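Local coordinates for spike protein P5 (Enterobacteria phage PRD1, PDB 1YQ5), which forms, as a homotrimer acting with P31 and P2, the spikes at the fivefold vertices of the capsid and is essential for infectivity, at residues A6-Y11 with N137-K142; N24-F29 with L78-Y83; Y61-T66 with L120-C125; S86-A91 with I103-Y108. One frame throughout, in Å; residues are numbered along the deposited sequence.

Interaction 1 of 4, residues A6-Y11 with N137-K142; sequences ALSLMY and NITAAK
Ser-8 carries OG anti to its backbone N (chi1 -173°), and Thr-139 holds OG1 anti to its carbonyl carbon (chi1 -62°), which brings the two hydroxyl oxygens within bonding distance across a non-hydrogen-bonded pair of antiparallel strands. Ser-8 OG and Thr-139 OG1 are hydrogen-bonded at 2.8 Å. Ser-8 OG is also bonded to a water at 2.7 Å, and that water donates to Asn-137 OD1 at 2.8 Å, so a short polar chain runs along this side of the strands. Asn-137 OD1 further lies 3.8 Å from CG of Met-10, a selenomethionine. At the other end of the row Ala-6 CB meets Ala-141 CB at 3.9 Å. Between these pairs the backbones are joined in the regular antiparallel way: Leu-7 N to Ala-140 O at 2.9 Å and Leu-9 N to Ile-138 O at 2.7 Å, each with its return bond. Leu-7, Leu-9, Ile-138 and Ala-140 point to the other face, into the beta-sandwich, where Ile-138 touches Met-65. The face of Ala-6, Ser-8, Thr-139 and Ala-141 packs on Leu-60, Leu-106 and Tyr-108 of a second subunit. Strand 35-40 flanks 6-11 in the sheet, and strand 59-68 flanks 137-142.

Interaction 2 of 4, residues N24-F29 with L78-Y83; sequences NALTDF and LLRVKY
Leu-26 and Arg-80 make the close-packed part of this contact between a loop and strand 78-83. Leu-26 CB lies over one face of the guanidinium, toward its rim, and comes within 3.5 Å of Arg-80 NH1. Leu-26 CD1 touches Arg-80 CB at 3.9 Å, the two side chains crossing at a slant. The arginine chain is extended until its bend at chi3 (76°), which places NE. Beyond the leucine the contact is looser: at the exposed Asn-24, ND2 meets Leu-78 CD1 at 4.0 Å, and Leu-97 of a third subunit packs on both Asn-24 and Leu-26.

The other side is polar and carries two waters. Arg-80 NH2 donates to Asp-28 OD1 at 3.0 Å in a fairly straight bond (161°) that lies near the guanidinium plane but reaches the oxygen from above the carboxylate plane; the two planes are 70° apart. The same NH2 makes a weak bond to Leu-26 O. Lys-82 NZ reaches Asp-28 OD2 at 3.0 Å on its syn lone pair. One water accepts from Arg-80 NH1 and donates to Leu-26 O, and another accepts from Arg-80 NE at 2.9 Å.

Each carboxylate oxygen of Asp-28 thus faces a different cation. This salt-bridge network, consistent with a carboxylate kept ionised, ties the loop 24-29 to strand 78-83 while Leu-26 covers part of the arginine from one face.

Interaction 3 of 4, residues Y61-T66 with L120-C125; sequences YQITMT and LKFSLC
Met-65, a selenomethionine, reaches from strand 61-66 across the interior of the beta-sandwich to strand 120-125 in the other sheet. From CB, which points toward that strand, the chain runs extended: CG lies anti to the backbone N (chi1 172°), and a second anti torsion carries SE on. SE settles 3.8 Å from Phe-122 CB and 4.0 Å from Leu-124 CD2, touching two of the three side chains that point inward from 120-125. It also makes a Met-aromatic contact with the Phe-122 ring, 5.2 Å from the centroid and approaching obliquely, as Met-65 and Phe-122 pass alongside one another, heading opposite ways. A bend at chi3 (57°) then turns CE to the backbone, where it lies 3.3 Å from Ser-123 O.

Ile-63, two residues earlier, sends out two branches. Its CG2 comes to the edge of the Phe-122 ring, in the ring plane, and touches CE2 at 3.6 Å. Its CD1 meets Leu-120 CD2 tip to tip, also at 3.6 Å. Ile-138 of strand 135-142 adds to the same core by touching both Met-65 and Phe-122.

The strand axes are 9.0 Å apart, and no hydrogen bond joins the segments. Cohesion between the sheets here therefore rests on dispersion and on the burial of apolar side chains against one another, with no polar bond across the contact.

Interaction 4 of 4, residues S86-A91 with I103-Y108; sequences SDFVVA and ISLLIY
The two sheets of the jelly-roll of this C-terminal domain of the spike protein come together along one edge of the beta-sandwich, where the edge strands 86-91 and 103-108 of this chain face each other, running roughly antiparallel with their axes 7.9 Å apart. Phe-88 gives most to the contact. Its CB faces both methyls of Leu-105, 3.7 Å from CD2 and 3.8 Å from CD1. CG lies anti to the carbonyl carbon (chi1 -46°), and the ring beyond it takes Ile-107 CG2 over one face in a CH-pi contact, 4.2 Å from the centroid and displaced toward the rim. Ile-107 CD1 touches the same ring at CE1, 3.9 Å away.

Toward the other end, Val-90 and Ile-103 run by each other in opposed senses. Val-90 CG1 sits between its own backbone N and carbonyl carbon (chi1 77°) and meets Ile-103 CB at 3.8 Å.

A third subunit packs against this edge: its Thr-66 packs on Phe-88 and Leu-105, and its Lys-68 makes a salt bridge with Asp-87. Thr-102 of that subunit is hydrogen-bonded to Val-89 O, so the trimer interface runs directly beside the intersheet core. Ile-103 also extends to the facing backbone, its CD1 lying 3.7 Å from Phe-88 O and 3.9 Å from Val-89 C.

In the fold
Interaction 1 joins two strands within one sheet, interactions 3 and 4 bridge that sheet to the other, and interaction 2 fastens a loop to the outer side of the second. The centre of interaction 3 lies about 3 Å from the centre of the chain, and this contact touches all the others. Backbone contacts pass from it to interaction 1 (Gln-62 N to Ala-141 O, 2.8 Å), to interaction 2 (Phe-29 N to Phe-122 O, 2.7 Å) and to interaction 4 (Ile-63 N to Leu-105 O, 2.6 Å). Interactions 1 and 2, with centres about 16 Å apart, still meet where Tyr-11 packs on Phe-29. Interaction 1 packs on a second subunit and interaction 2 on a third, while 3 and 4 reach both.

Interaction 1 of 4, residues A6-Y11 with N137-K142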
loop_
_atom_site.group_PDB
_atom_site.type_symbol
_atom_site.label_atom_id
_atom_site.label_comp_id
_atom_site.label_asym_id
_atom_site.label_seq_id
_atom_site.Cartn_x
_atom_site.Cartn_y
_atom_site.Cartn_z
ATOM N N ALA A 6 15.749 2.267 8.647
ATOM C CA ALA A 6 14.493 2.934 8.331
ATOM C C ALA A 6 14.692 4.435 8.381
ATOM O O ALA A 6 15.590 4.938 9.061
ATOM C CB ALA A 6 13.405 2.516 9.320
ATOM N N LEU A 7 13.850 5.150 7.648
ATOM C CA LEU A 7 13.908 6.601 7.616
ATOM C C LEU A 7 12.505 7.117 7.329
ATOM O O LEU A 7 11.861 6.675 6.387
ATOM C CB LEU A 7 14.872 7.073 6.525
ATOM C CG LEU A 7 15.044 8.588 6.407
ATOM C CD1 LEU A 7 15.647 9.113 7.697
ATOM C CD2 LEU A 7 15.949 8.928 5.225
ATOM N N SER A 8 12.034 8.038 8.162
ATOM C CA SER A 8 10.711 8.622 7.993
ATOM C C SER A 8 10.891 10.132 7.904
ATOM O O SER A 8 11.515 10.745 8.773
ATOM C CB SER A 8 9.814 8.243 9.175
ATOM O OG SER A 8 8.480 8.675 8.958
ATOM N N LEU A 9 10.346 10.728 6.849
ATOM C CA LEU A 9 10.491 12.156 6.624
ATOM C C LEU A 9 9.170 12.889 6.444
ATOM O O LEU A 9 8.175 12.315 5.996
ATOM C CB LEU A 9 11.338 12.397 5.371
ATOM C CG LEU A 9 12.648 11.624 5.208
ATOM C CD1 LEU A 9 13.172 11.810 3.793
ATOM C CD2 LEU A 9 13.665 12.104 6.233
HETATM N N MSE A 10 9.181 14.169 6.799
HETATM C CA MSE A 10 8.021 15.030 6.633
HETATM C C MSE A 10 8.529 16.129 5.699
HETATM O O MSE A 10 9.462 16.867 6.032
HETATM C CB MSE A 10 7.571 15.607 7.978
HETATM C CG MSE A 10 6.191 16.264 7.944
HETATM SE SE MSE A 10 6.228 18.026 7.147
HETATM C CE MSE A 10 6.996 18.962 8.662
ATOM N N TYR A 11 7.911 16.213 4.527
ATOM C CA TYR A 11 8.284 17.153 3.473
ATOM C C TYR A 11 7.183 18.197 3.270
ATOM O O TYR A 11 6.018 17.850 3.081
ATOM C CB TYR A 11 8.488 16.335 2.194
ATOM C CG TYR A 11 9.287 16.964 1.076
ATOM C CD1 TYR A 11 10.585 17.426 1.285
ATOM C CD2 TYR A 11 8.779 16.994 -0.224
ATOM C CE1 TYR A 11 11.364 17.895 0.220
ATOM C CE2 TYR A 11 9.545 17.459 -1.293
ATOM C CZ TYR A 11 10.836 17.904 -1.066
ATOM O OH TYR A 11 11.606 18.332 -2.129
ATOM N N ASN A 137 4.625 12.861 3.532
ATOM C CA ASN A 137 5.357 11.979 4.423
ATOM C C ASN A 137 5.920 10.846 3.587
ATOM O O ASN A 137 5.211 10.248 2.774
ATOM C CB ASN A 137 4.437 11.424 5.510
ATOM C CG ASN A 137 4.134 12.448 6.586
ATOM O OD1 ASN A 137 4.965 12.714 7.462
ATOM N ND2 ASN A 137 2.952 13.036 6.520
ATOM N N ILE A 138 7.205 10.572 3.780
ATOM C CA ILE A 138 7.885 9.510 3.056
ATOM C C ILE A 138 8.605 8.637 4.073
ATOM O O ILE A 138 9.410 9.130 4.862
ATOM C CB ILE A 138 8.906 10.089 2.058
ATOM C CG1 ILE A 138 8.170 10.887 0.975
ATOM C CG2 ILE A 138 9.735 8.970 1.451
ATOM C CD1 ILE A 138 9.084 11.679 0.051
ATOM N N THR A 139 8.298 7.347 4.061
ATOM C CA THR A 139 8.912 6.413 4.992
ATOM C C THR A 139 9.389 5.160 4.271
ATOM O O THR A 139 8.665 4.582 3.461
ATOM C CB THR A 139 7.917 5.994 6.094
ATOM O OG1 THR A 139 7.525 7.149 6.846
ATOM C CG2 THR A 139 8.549 4.971 7.028
ATOM N N ALA A 140 10.618 4.755 4.563
ATOM C CA ALA A 140 11.182 3.560 3.963
ATOM C C ALA A 140 11.847 2.738 5.057
ATOM O O ALA A 140 12.499 3.283 5.948
ATOM C CB ALA A 140 12.197 3.932 2.895
ATOM N N ALA A 141 11.664 1.425 4.994
ATOM C CA ALA A 141 12.255 0.531 5.976
ATOM C C ALA A 141 12.736 -0.740 5.298
ATOM O O ALA A 141 12.036 -1.312 4.463
ATOM C CB ALA A 141 11.237 0.188 7.063
ATOM N N LYS A 142 13.946 -1.164 5.647
ATOM C CA LYS A 142 14.517 -2.384 5.097
ATOM C C LYS A 142 13.961 -3.508 5.960
ATOM O O LYS A 142 14.284 -3.586 7.144
ATOM C CB LYS A 142 16.041 -2.342 5.208
ATOM C CG LYS A 142 16.763 -3.533 4.588
ATOM C CD LYS A 142 18.271 -3.392 4.741
ATOM C CE LYS A 142 19.016 -4.485 3.995
ATOM N NZ LYS A 142 18.646 -5.838 4.490
HETATM O O HOH W 1 6.672 10.698 8.520
#

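Interaction 2 of 4, residues N24-F29 with L78-Y83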
loop_
_atom_site.group_PDB
_atom_site.type_symbol
_atom_site.label_atom_id
_atom_site.label_comp_id
_atom_site.label_asym_id
_atom_site.label_seq_id
_atom_site.Cartn_x
_atom_site.Cartn_y
_atom_site.Cartn_z
ATOM N N ASN A 24 0.599 18.688 -13.144
ATOM C CA ASN A 24 0.795 17.697 -14.196
ATOM C C ASN A 24 2.228 17.469 -14.662
ATOM O O ASN A 24 2.512 17.534 -15.855
ATOM C CB ASN A 24 -0.051 18.062 -15.416
ATOM C CG ASN A 24 -0.444 16.849 -16.224
ATOM O OD1 ASN A 24 -0.610 16.917 -17.445
ATOM N ND2 ASN A 24 -0.604 15.728 -15.546
ATOM N N ALA A 25 3.122 17.198 -13.724
ATOM C CA ALA A 25 4.513 16.930 -14.044
ATOM C C ALA A 25 5.111 16.206 -12.851
ATOM O O ALA A 25 4.674 16.410 -11.716
ATOM C CB ALA A 25 5.264 18.234 -14.301
ATOM N N LEU A 26 6.096 15.352 -13.099
ATOM C CA LEU A 26 6.732 14.632 -12.007
ATOM C C LEU A 26 8.229 14.879 -11.976
ATOM O O LEU A 26 8.988 14.255 -12.719
ATOM C CB LEU A 26 6.454 13.130 -12.114
ATOM C CG LEU A 26 5.009 12.697 -11.855
ATOM C CD1 LEU A 26 4.892 11.193 -12.080
ATOM C CD2 LEU A 26 4.601 13.064 -10.426
ATOM N N THR A 27 8.643 15.805 -11.118
ATOM C CA THR A 27 10.053 16.138 -10.961
ATOM C C THR A 27 10.471 15.563 -9.616
ATOM O O THR A 27 9.869 15.885 -8.589
ATOM C CB THR A 27 10.269 17.669 -10.944
ATOM O OG1 THR A 27 9.785 18.233 -12.170
ATOM C CG2 THR A 27 11.751 17.999 -10.790
ATOM N N ASP A 28 11.489 14.708 -9.620
ATOM C CA ASP A 28 11.950 14.084 -8.388
ATOM C C ASP A 28 12.294 15.094 -7.299
ATOM O O ASP A 28 12.864 16.152 -7.564
ATOM C CB ASP A 28 13.133 13.163 -8.683
ATOM C CG ASP A 28 12.743 12.010 -9.595
ATOM O OD1 ASP A 28 11.587 11.546 -9.490
ATOM O OD2 ASP A 28 13.583 11.559 -10.398
ATOM N N PHE A 29 11.934 14.745 -6.070
ATOM C CA PHE A 29 12.140 15.608 -4.911
ATOM C C PHE A 29 13.538 15.617 -4.303
ATOM O O PHE A 29 14.171 14.577 -4.139
ATOM C CB PHE A 29 11.161 15.221 -3.796
ATOM C CG PHE A 29 9.717 15.451 -4.129
ATOM C CD1 PHE A 29 8.735 14.632 -3.575
ATOM C CD2 PHE A 29 9.327 16.504 -4.950
ATOM C CE1 PHE A 29 7.387 14.863 -3.833
ATOM C CE2 PHE A 29 7.980 16.743 -5.214
ATOM C CZ PHE A 29 7.008 15.917 -4.651
ATOM N N LEU A 78 -0.998 12.409 -8.563
ATOM C CA LEU A 78 -0.159 11.405 -9.202
ATOM C C LEU A 78 1.074 11.173 -8.338
ATOM O O LEU A 78 1.768 12.124 -7.974
ATOM C CB LEU A 78 0.278 11.888 -10.586
ATOM C CG LEU A 78 -0.818 12.465 -11.485
ATOM C CD1 LEU A 78 -0.201 12.878 -12.808
ATOM C CD2 LEU A 78 -1.926 11.437 -11.702
ATOM N N LEU A 79 1.344 9.915 -8.008
ATOM C CA LEU A 79 2.502 9.598 -7.179
ATOM C C LEU A 79 3.433 8.620 -7.867
ATOM O O LEU A 79 2.989 7.711 -8.569
ATOM C CB LEU A 79 2.058 9.027 -5.830
ATOM C CG LEU A 79 1.324 9.997 -4.902
ATOM C CD1 LEU A 79 -0.077 10.237 -5.421
ATOM C CD2 LEU A 79 1.271 9.420 -3.491
ATOM N N ARG A 80 4.731 8.810 -7.661
ATOM C CA ARG A 80 5.719 7.940 -8.275
ATOM C C ARG A 80 6.953 7.716 -7.415
ATOM O O ARG A 80 7.477 8.645 -6.793
ATOM C CB ARG A 80 6.163 8.512 -9.625
ATOM C CG ARG A 80 7.225 7.681 -10.326
ATOM C CD ARG A 80 7.706 8.369 -11.599
ATOM N NE ARG A 80 8.608 9.478 -11.308
ATOM C CZ ARG A 80 8.895 10.454 -12.166
ATOM N NH1 ARG A 80 8.341 10.470 -13.379
ATOM N NH2 ARG A 80 9.758 11.401 -11.826
ATOM N N VAL A 81 7.402 6.466 -7.395
ATOM C CA VAL A 81 8.596 6.064 -6.668
ATOM C C VAL A 81 9.464 5.330 -7.678
ATOM O O VAL A 81 8.966 4.496 -8.437
ATOM C CB VAL A 81 8.281 5.083 -5.523
ATOM C CG1 VAL A 81 9.582 4.600 -4.888
ATOM C CG2 VAL A 81 7.401 5.753 -4.485
ATOM N N LYS A 82 10.754 5.642 -7.695
ATOM C CA LYS A 82 11.663 4.982 -8.619
ATOM C C LYS A 82 12.886 4.438 -7.907
ATOM O O LYS A 82 13.310 4.972 -6.884
ATOM C CB LYS A 82 12.139 5.953 -9.701
ATOM C CG LYS A 82 11.029 6.615 -10.492
ATOM C CD LYS A 82 11.594 7.427 -11.648
ATOM C CE LYS A 82 12.460 8.567 -11.155
ATOM N NZ LYS A 82 13.200 9.234 -12.274
ATOM N N TYR A 83 13.430 3.356 -8.449
ATOM C CA TYR A 83 14.656 2.764 -7.938
ATOM C C TYR A 83 15.305 2.043 -9.108
ATOM O O TYR A 83 14.746 1.086 -9.649
ATOM C CB TYR A 83 14.411 1.767 -6.806
ATOM C CG TYR A 83 15.729 1.326 -6.203
ATOM C CD1 TYR A 83 16.440 2.174 -5.352
ATOM C CD2 TYR A 83 16.322 0.121 -6.577
ATOM C CE1 TYR A 83 17.713 1.839 -4.895
ATOM C CE2 TYR A 83 17.603 -0.225 -6.127
ATOM C CZ TYR A 83 18.290 0.641 -5.290
ATOM O OH TYR A 83 19.559 0.326 -4.867
HETATM O O HOH W 2 8.617 12.580 -15.461
HETATM O O HOH W 3 9.863 9.509 -8.674
#

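Interaction 3 of 4, residues Y61-T66 with L120-C125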
loop_
_atom_site.group_PDB
_atom_site.type_symbol
_atom_site.label_atom_id
_atom_site.label_comp_id
_atom_site.label_asym_id
_atom_site.label_seq_id
_atom_site.Cartn_x
_atom_site.Cartn_y
_atom_site.Cartn_z
ATOM N N TYR A 61 12.442 -3.727 0.752
ATOM C CA TYR A 61 12.112 -2.448 1.356
ATOM C C TYR A 61 10.628 -2.129 1.299
ATOM O O TYR A 61 9.989 -2.301 0.261
ATOM C CB TYR A 61 12.878 -1.321 0.657
ATOM C CG TYR A 61 14.353 -1.302 0.968
ATOM C CD1 TYR A 61 15.227 -2.212 0.373
ATOM C CD2 TYR A 61 14.871 -0.397 1.893
ATOM C CE1 TYR A 61 16.587 -2.218 0.700
ATOM C CE2 TYR A 61 16.218 -0.394 2.224
ATOM C CZ TYR A 61 17.072 -1.305 1.630
ATOM O OH TYR A 61 18.404 -1.308 1.988
ATOM N N GLN A 62 10.090 -1.670 2.425
ATOM C CA GLN A 62 8.691 -1.271 2.505
ATOM C C GLN A 62 8.730 0.247 2.407
ATOM O O GLN A 62 9.408 0.913 3.191
ATOM C CB GLN A 62 8.067 -1.698 3.834
ATOM C CG GLN A 62 6.639 -1.189 4.040
ATOM C CD GLN A 62 5.707 -1.532 2.886
ATOM O OE1 GLN A 62 5.602 -2.690 2.479
ATOM N NE2 GLN A 62 5.019 -0.521 2.357
ATOM N N ILE A 63 7.999 0.786 1.441
ATOM C CA ILE A 63 7.989 2.217 1.195
ATOM C C ILE A 63 6.587 2.805 1.120
ATOM O O ILE A 63 5.678 2.205 0.537
ATOM C CB ILE A 63 8.704 2.511 -0.133
ATOM C CG1 ILE A 63 10.136 1.973 -0.071
ATOM C CG2 ILE A 63 8.676 3.997 -0.435
ATOM C CD1 ILE A 63 10.770 1.773 -1.431
ATOM N N THR A 64 6.424 3.985 1.705
ATOM C CA THR A 64 5.148 4.682 1.680
ATOM C C THR A 64 5.361 6.175 1.503
ATOM O O THR A 64 6.240 6.767 2.126
ATOM C CB THR A 64 4.339 4.488 2.987
ATOM O OG1 THR A 64 3.908 3.126 3.096
ATOM C CG2 THR A 64 3.110 5.406 2.997
HETATM N N MSE A 65 4.568 6.771 0.627
HETATM C CA MSE A 65 4.615 8.204 0.422
HETATM C C MSE A 65 3.176 8.666 0.376
HETATM O O MSE A 65 2.370 8.137 -0.394
HETATM C CB MSE A 65 5.315 8.586 -0.880
HETATM C CG MSE A 65 5.177 10.081 -1.154
HETATM SE SE MSE A 65 6.239 10.752 -2.612
HETATM C CE MSE A 65 5.523 9.578 -4.008
ATOM N N THR A 66 2.852 9.640 1.217
ATOM C CA THR A 66 1.505 10.178 1.284
ATOM C C THR A 66 1.518 11.690 1.141
ATOM O O THR A 66 2.533 12.340 1.387
ATOM C CB THR A 66 0.839 9.843 2.630
ATOM O OG1 THR A 66 1.660 10.332 3.698
ATOM C CG2 THR A 66 0.655 8.343 2.778
ATOM N N LEU A 120 16.407 5.828 -3.790
ATOM C CA LEU A 120 14.968 5.775 -3.988
ATOM C C LEU A 120 14.571 7.203 -4.342
ATOM O O LEU A 120 14.857 8.132 -3.582
ATOM C CB LEU A 120 14.272 5.342 -2.696
ATOM C CG LEU A 120 14.462 3.882 -2.277
ATOM C CD1 LEU A 120 14.009 3.691 -0.840
ATOM C CD2 LEU A 120 13.673 2.980 -3.216
ATOM N N LYS A 121 13.933 7.381 -5.495
ATOM C CA LYS A 121 13.513 8.708 -5.928
ATOM C C LYS A 121 12.004 8.862 -5.762
ATOM O O LYS A 121 11.240 7.945 -6.066
ATOM C CB LYS A 121 13.916 8.938 -7.384
ATOM C CG LYS A 121 15.427 8.910 -7.616
ATOM C CD LYS A 121 15.769 9.141 -9.082
ATOM C CE LYS A 121 17.275 9.195 -9.301
ATOM N NZ LYS A 121 17.616 9.444 -10.732
ATOM N N PHE A 122 11.580 10.025 -5.277
ATOM C CA PHE A 122 10.163 10.278 -5.043
ATOM C C PHE A 122 9.643 11.520 -5.753
ATOM O O PHE A 122 10.356 12.521 -5.890
ATOM C CB PHE A 122 9.895 10.436 -3.539
ATOM C CG PHE A 122 10.328 9.259 -2.714
ATOM C CD1 PHE A 122 11.666 9.088 -2.363
ATOM C CD2 PHE A 122 9.397 8.312 -2.294
ATOM C CE1 PHE A 122 12.072 7.991 -1.603
ATOM C CE2 PHE A 122 9.791 7.210 -1.536
ATOM C CZ PHE A 122 11.136 7.050 -1.190
ATOM N N SER A 123 8.387 11.455 -6.181
ATOM C CA SER A 123 7.744 12.582 -6.844
ATOM C C SER A 123 6.233 12.420 -6.865
ATOM O O SER A 123 5.708 11.303 -6.851
ATOM C CB SER A 123 8.242 12.736 -8.283
ATOM O OG SER A 123 7.730 13.932 -8.857
ATOM N N LEU A 124 5.542 13.552 -6.887
ATOM C CA LEU A 124 4.089 13.563 -6.944
ATOM C C LEU A 124 3.635 14.954 -7.366
ATOM O O LEU A 124 4.421 15.905 -7.346
ATOM C CB LEU A 124 3.488 13.186 -5.578
ATOM C CG LEU A 124 3.711 14.073 -4.348
ATOM C CD1 LEU A 124 2.922 15.376 -4.482
ATOM C CD2 LEU A 124 3.254 13.321 -3.105
ATOM N N CYS A 125 2.374 15.059 -7.761
ATOM C CA CYS A 125 1.791 16.325 -8.180
ATOM C C CYS A 125 0.306 16.079 -8.280
ATOM O O CYS A 125 -0.169 14.992 -7.963
ATOM C CB CYS A 125 2.289 16.723 -9.572
ATOM S SG CYS A 125 1.547 15.730 -10.934
#

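Interaction 4 of 4, residues S86-A91 with I103-Y108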
loop_
_atom_site.group_PDB
_atom_site.type_symbol
_atom_site.label_atom_id
_atom_site.label_comp_id
_atom_site.label_asym_id
_atom_site.label_seq_id
_atom_site.Cartn_x
_atom_site.Cartn_y
_atom_site.Cartn_z
ATOM N N SER A 86 13.478 0.559 -12.357
ATOM C CA SER A 86 12.057 0.403 -12.045
ATOM C C SER A 86 11.377 1.675 -11.560
ATOM O O SER A 86 11.976 2.484 -10.856
ATOM C CB SER A 86 11.860 -0.670 -10.965
ATOM O OG SER A 86 12.279 -1.949 -11.398
ATOM N N ASP A 87 10.115 1.843 -11.944
ATOM C CA ASP A 87 9.327 2.975 -11.481
ATOM C C ASP A 87 7.946 2.425 -11.108
ATOM O O ASP A 87 7.447 1.485 -11.736
ATOM C CB ASP A 87 9.218 4.068 -12.550
ATOM C CG ASP A 87 8.367 3.657 -13.726
ATOM O OD1 ASP A 87 8.753 2.713 -14.447
ATOM O OD2 ASP A 87 7.308 4.285 -13.928
ATOM N N PHE A 88 7.348 2.995 -10.070
ATOM C CA PHE A 88 6.043 2.548 -9.602
ATOM C C PHE A 88 5.139 3.757 -9.454
ATOM O O PHE A 88 5.538 4.774 -8.880
ATOM C CB PHE A 88 6.195 1.825 -8.265
ATOM C CG PHE A 88 7.330 0.836 -8.246
ATOM C CD1 PHE A 88 8.596 1.219 -7.822
ATOM C CD2 PHE A 88 7.139 -0.468 -8.688
ATOM C CE1 PHE A 88 9.660 0.318 -7.840
ATOM C CE2 PHE A 88 8.195 -1.376 -8.711
ATOM C CZ PHE A 88 9.460 -0.980 -8.283
ATOM N N VAL A 89 3.917 3.646 -9.959
ATOM C CA VAL A 89 2.996 4.770 -9.913
ATOM C C VAL A 89 1.582 4.436 -9.474
ATOM O O VAL A 89 1.184 3.270 -9.400
ATOM C CB VAL A 89 2.885 5.429 -11.297
ATOM C CG1 VAL A 89 4.263 5.818 -11.805
ATOM C CG2 VAL A 89 2.213 4.467 -12.269
ATOM N N VAL A 90 0.832 5.496 -9.199
ATOM C CA VAL A 90 -0.566 5.395 -8.824
ATOM C C VAL A 90 -1.185 6.780 -8.975
ATOM O O VAL A 90 -0.508 7.797 -8.802
ATOM C CB VAL A 90 -0.744 4.922 -7.363
ATOM C CG1 VAL A 90 -0.466 6.070 -6.389
ATOM C CG2 VAL A 90 -2.153 4.387 -7.172
ATOM N N ALA A 91 -2.465 6.809 -9.328
ATOM C CA ALA A 91 -3.199 8.059 -9.472
ATOM C C ALA A 91 -4.338 7.982 -8.457
ATOM O O ALA A 91 -5.006 6.956 -8.356
ATOM C CB ALA A 91 -3.747 8.189 -10.888
ATOM N N ILE A 103 0.740 6.063 -1.840
ATOM C CA ILE A 103 1.377 4.995 -2.597
ATOM C C ILE A 103 2.263 4.240 -1.615
ATOM O O ILE A 103 3.070 4.840 -0.898
ATOM C CB ILE A 103 2.228 5.495 -3.801
ATOM C CG1 ILE A 103 2.633 4.284 -4.658
ATOM C CG2 ILE A 103 3.476 6.231 -3.326
ATOM C CD1 ILE A 103 3.318 4.631 -5.976
ATOM N N SER A 104 2.074 2.927 -1.558
ATOM C CA SER A 104 2.846 2.079 -0.664
ATOM C C SER A 104 3.360 0.904 -1.462
ATOM O O SER A 104 2.635 0.337 -2.280
ATOM C CB SER A 104 1.984 1.594 0.497
ATOM O OG SER A 104 1.693 2.675 1.363
ATOM N N LEU A 105 4.608 0.533 -1.205
ATOM C CA LEU A 105 5.247 -0.535 -1.951
ATOM C C LEU A 105 6.216 -1.384 -1.145
ATOM O O LEU A 105 6.914 -0.885 -0.265
ATOM C CB LEU A 105 6.039 0.077 -3.110
ATOM C CG LEU A 105 5.337 1.056 -4.046
ATOM C CD1 LEU A 105 6.311 2.149 -4.475
ATOM C CD2 LEU A 105 4.795 0.303 -5.248
ATOM N N LEU A 106 6.242 -2.674 -1.458
ATOM C CA LEU A 106 7.191 -3.606 -0.863
ATOM C C LEU A 106 7.929 -4.049 -2.119
ATOM O O LEU A 106 7.341 -4.681 -2.991
ATOM C CB LEU A 106 6.502 -4.816 -0.222
ATOM C CG LEU A 106 7.496 -5.928 0.165
ATOM C CD1 LEU A 106 8.513 -5.374 1.144
ATOM C CD2 LEU A 106 6.767 -7.122 0.773
ATOM N N ILE A 107 9.205 -3.696 -2.221
ATOM C CA ILE A 107 9.985 -4.033 -3.400
ATOM C C ILE A 107 11.373 -4.539 -3.045
ATOM O O ILE A 107 11.852 -4.342 -1.924
ATOM C CB ILE A 107 10.161 -2.796 -4.302
ATOM C CG1 ILE A 107 10.894 -1.695 -3.522
ATOM C CG2 ILE A 107 8.811 -2.295 -4.777
ATOM C CD1 ILE A 107 11.236 -0.460 -4.340
ATOM N N TYR A 108 12.012 -5.200 -4.006
ATOM C CA TYR A 108 13.366 -5.687 -3.802
ATOM C C TYR A 108 14.301 -4.655 -4.411
ATOM O O TYR A 108 14.105 -4.225 -5.551
ATOM C CB TYR A 108 13.605 -7.026 -4.496
ATOM C CG TYR A 108 15.019 -7.512 -4.282
ATOM C CD1 TYR A 108 15.398 -8.079 -3.067
ATOM C CD2 TYR A 108 15.998 -7.332 -5.261
ATOM C CE1 TYR A 108 16.717 -8.452 -2.824
ATOM C CE2 TYR A 108 17.323 -7.704 -5.028
ATOM C CZ TYR A 108 17.671 -8.261 -3.806
ATOM O OH TYR A 108 18.973 -8.624 -3.554
#